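Local coordinates for regulatory protein SWI6 (Saccharomyces cerevisiae, PDB 1SW6), which partners SWI4 or MBP1 in the SBF and MBF complexes that drive cell-cycle-dependent transcription, here represented by its ankyrin-repeat domain, at residues T203-I208 against D284-I289. Sequence-based numbering, arbitrary orientation.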
ATOM      1  N   THR A 203      -0.266  19.932   6.248  1.00 35.18           N
ATOM      2  CA  THR A 203       1.164  19.879   6.529  1.00 34.22           C
ATOM      3  C   THR A 203       1.536  18.525   7.112  1.00 34.67           C
ATOM      4  O   THR A 203       0.675  17.648   7.275  1.00 32.84           O
ATOM      5  CB  THR A 203       1.541  20.956   7.544  1.00 35.01           C
ATOM      6  OG1 THR A 203       1.081  20.562   8.848  1.00 33.81           O
ATOM      7  CG2 THR A 203       0.867  22.280   7.159  1.00 32.14           C
ATOM      8  N   ILE A 204       2.819  18.360   7.433  1.00 34.43           N
ATOM      9  CA  ILE A 204       3.293  17.114   8.007  1.00 33.73           C
ATOM     10  C   ILE A 204       2.615  16.888   9.362  1.00 33.69           C
ATOM     11  O   ILE A 204       2.354  15.748   9.749  1.00 32.20           O
ATOM     12  CB  ILE A 204       4.833  17.122   8.183  1.00 35.78           C
ATOM     13  CG1 ILE A 204       5.304  15.752   8.677  1.00 37.67           C
ATOM     14  CG2 ILE A 204       5.251  18.200   9.153  1.00 36.91           C
ATOM     15  CD1 ILE A 204       5.179  14.664   7.604  1.00 39.35           C
ATOM     16  N   LEU A 205       2.317  17.973  10.080  1.00 32.90           N
ATOM     17  CA  LEU A 205       1.658  17.841  11.381  1.00 34.06           C
ATOM     18  C   LEU A 205       0.232  17.358  11.236  1.00 32.73           C
ATOM     19  O   LEU A 205      -0.259  16.622  12.075  1.00 32.94           O
ATOM     20  CB  LEU A 205       1.644  19.164  12.151  1.00 33.71           C
ATOM     21  CG  LEU A 205       2.972  19.644  12.729  1.00 36.68           C
ATOM     22  CD1 LEU A 205       2.737  20.870  13.627  1.00 35.83           C
ATOM     23  CD2 LEU A 205       3.607  18.504  13.530  1.00 36.57           C
ATOM     24  N   HIS A 206      -0.450  17.781  10.179  1.00 33.90           N
ATOM     25  CA  HIS A 206      -1.829  17.342   9.992  1.00 34.24           C
ATOM     26  C   HIS A 206      -1.834  15.836   9.811  1.00 34.20           C
ATOM     27  O   HIS A 206      -2.670  15.142  10.372  1.00 34.21           O
ATOM     28  CB  HIS A 206      -2.463  17.992   8.761  1.00 33.18           C
ATOM     29  CG  HIS A 206      -2.960  19.382   8.993  1.00 33.28           C
ATOM     30  ND1 HIS A 206      -2.301  20.497   8.522  1.00 32.09           N
ATOM     31  CD2 HIS A 206      -4.067  19.839   9.629  1.00 33.43           C
ATOM     32  CE1 HIS A 206      -2.979  21.579   8.854  1.00 32.69           C
ATOM     33  NE2 HIS A 206      -4.055  21.208   9.526  1.00 33.11           N
ATOM     34  N   HIS A 207      -0.884  15.338   9.027  1.00 32.90           N
ATOM     35  CA  HIS A 207      -0.797  13.911   8.760  1.00 34.46           C
ATOM     36  C   HIS A 207      -0.419  13.098   9.988  1.00 33.37           C
ATOM     37  O   HIS A 207      -0.939  11.997  10.175  1.00 34.60           O
ATOM     38  CB  HIS A 207       0.188  13.645   7.608  1.00 35.35           C
ATOM     39  CG  HIS A 207      -0.326  14.071   6.266  1.00 37.82           C
ATOM     40  ND1 HIS A 207      -1.351  13.412   5.615  1.00 38.96           N
ATOM     41  CD2 HIS A 207       0.021  15.106   5.463  1.00 38.99           C
ATOM     42  CE1 HIS A 207      -1.610  14.025   4.474  1.00 40.25           C
ATOM     43  NE2 HIS A 207      -0.792  15.055   4.357  1.00 39.55           N
ATOM     44  N   ILE A 208       0.469  13.628  10.830  1.00 32.33           N
ATOM     45  CA  ILE A 208       0.875  12.914  12.039  1.00 31.08           C
ATOM     46  C   ILE A 208      -0.381  12.689  12.879  1.00 32.92           C
ATOM     47  O   ILE A 208      -0.679  11.571  13.306  1.00 30.29           O
ATOM     48  CB  ILE A 208       1.908  13.722  12.869  1.00 30.21           C
ATOM     49  CG1 ILE A 208       3.245  13.799  12.114  1.00 31.28           C
ATOM     50  CG2 ILE A 208       2.086  13.078  14.243  1.00 29.32           C
ATOM     51  CD1 ILE A 208       4.354  14.466  12.880  1.00 26.31           C
ATOM     52  N   ASP A 284      -9.123  23.504   9.302  1.00 43.54           N
ATOM     53  CA  ASP A 284      -8.751  22.792  10.525  1.00 43.18           C
ATOM     54  C   ASP A 284      -7.262  22.849  10.816  1.00 41.87           C
ATOM     55  O   ASP A 284      -6.433  22.710   9.906  1.00 40.73           O
ATOM     56  CB  ASP A 284      -9.091  21.297  10.444  1.00 44.26           C
ATOM     57  CG  ASP A 284     -10.572  21.014  10.556  1.00 47.00           C
ATOM     58  OD1 ASP A 284     -11.244  21.669  11.381  1.00 46.60           O
ATOM     59  OD2 ASP A 284     -11.054  20.110   9.832  1.00 46.83           O
ATOM     60  N   THR A 285      -6.932  23.034  12.088  1.00 38.80           N
ATOM     61  CA  THR A 285      -5.545  23.012  12.508  1.00 37.57           C
ATOM     62  C   THR A 285      -5.372  21.541  12.902  1.00 38.19           C
ATOM     63  O   THR A 285      -6.366  20.829  13.062  1.00 36.16           O
ATOM     64  CB  THR A 285      -5.320  23.881  13.736  1.00 35.55           C
ATOM     65  OG1 THR A 285      -6.222  23.480  14.765  1.00 33.79           O
ATOM     66  CG2 THR A 285      -5.530  25.341  13.401  1.00 34.60           C
ATOM     67  N   CYS A 286      -4.138  21.069  13.055  1.00 37.76           N
ATOM     68  CA  CYS A 286      -3.976  19.677  13.436  1.00 37.09           C
ATOM     69  C   CYS A 286      -4.639  19.469  14.800  1.00 36.63           C
ATOM     70  O   CYS A 286      -5.191  18.406  15.088  1.00 37.66           O
ATOM     71  CB  CYS A 286      -2.491  19.272  13.445  1.00 38.25           C
ATOM     72  SG  CYS A 286      -1.372  20.132  14.583  1.00 38.58           S
ATOM     73  N   LEU A 287      -4.629  20.505  15.625  1.00 35.75           N
ATOM     74  CA  LEU A 287      -5.256  20.411  16.940  1.00 35.40           C
ATOM     75  C   LEU A 287      -6.764  20.172  16.835  1.00 35.62           C
ATOM     76  O   LEU A 287      -7.330  19.406  17.619  1.00 33.81           O
ATOM     77  CB  LEU A 287      -5.009  21.690  17.745  1.00 34.15           C
ATOM     78  CG  LEU A 287      -5.693  21.741  19.109  1.00 35.51           C
ATOM     79  CD1 LEU A 287      -5.187  20.588  19.985  1.00 34.54           C
ATOM     80  CD2 LEU A 287      -5.428  23.096  19.762  1.00 33.39           C
ATOM     81  N   ASN A 288      -7.410  20.841  15.877  1.00 37.29           N
ATOM     82  CA  ASN A 288      -8.856  20.709  15.686  1.00 38.35           C
ATOM     83  C   ASN A 288      -9.216  19.309  15.178  1.00 38.23           C
ATOM     84  O   ASN A 288     -10.254  18.763  15.538  1.00 39.03           O
ATOM     85  CB  ASN A 288      -9.372  21.781  14.716  1.00 38.08           C
ATOM     86  CG  ASN A 288     -10.807  22.214  15.038  1.00 40.30           C
ATOM     87  OD1 ASN A 288     -11.462  21.620  15.890  1.00 40.17           O
ATOM     88  ND2 ASN A 288     -11.297  23.249  14.352  1.00 39.07           N
ATOM     89  N   ILE A 289      -8.358  18.738  14.332  1.00 38.68           N
ATOM     90  CA  ILE A 289      -8.561  17.386  13.815  1.00 37.28           C
ATOM     91  C   ILE A 289      -8.382  16.425  14.987  1.00 37.76           C
ATOM     92  O   ILE A 289      -9.113  15.442  15.132  1.00 37.89           O
ATOM     93  CB  ILE A 289      -7.510  17.041  12.730  1.00 38.76           C
ATOM     94  CG1 ILE A 289      -7.839  17.782  11.427  1.00 38.11           C
ATOM     95  CG2 ILE A 289      -7.430  15.524  12.529  1.00 37.57           C
ATOM     96  CD1 ILE A 289      -6.762  17.676  10.369  1.00 37.54           C
TER
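The His206 imidazole meets Asp284 O and Ile289 CD1 at its edge, close to the ring plane, while Cys286 N and the carbonyl carbon of Thr285 approach obliquely. This is the histidine of the Thr-Ile-Leu-His segment, the ankyrin-repeat TPLH motif in variant form, and it joins helix 204-212, in the third repeat, to helix 286-293, in the fourth. His206 NE2 donates to Asp284 O over 2.8 Å, with an N-H...O angle of 154°. On its own side, His206 ND1 accepts from Thr203 N at 3.1 Å, the capping box at the start of helix 204-212. A chi1 of -81° sets His206 CG anti to its carbonyl carbon and beside the backbone N; the two bonds, one at each ring nitrogen, limit rotation of the ring. The pattern is consistent with a neutral imidazole carrying its proton on NE2. An alanine at His206 would probably leave Asp284 O and Thr203 N without these partners and open a gap beside Ile289.

Next to this bond, the CA atoms of His206 and Cys286 come to 4.7 Å, the nearest pair between the two segments. Cys286 points its CB toward segment 203-208, where it lies 3.7 Å from Leu205 O, and its SG lies against Leu205 CB. Leu205 also packs on Met275 and Leu225. The Asp284 carboxylate has other partners, a salt bridge to Arg292 and a hydrogen bond from Asn313. Crossing the His206 side chain at about a right angle, the Ile289 side chain brings CD1 to 3.5 Å from His206 CD2.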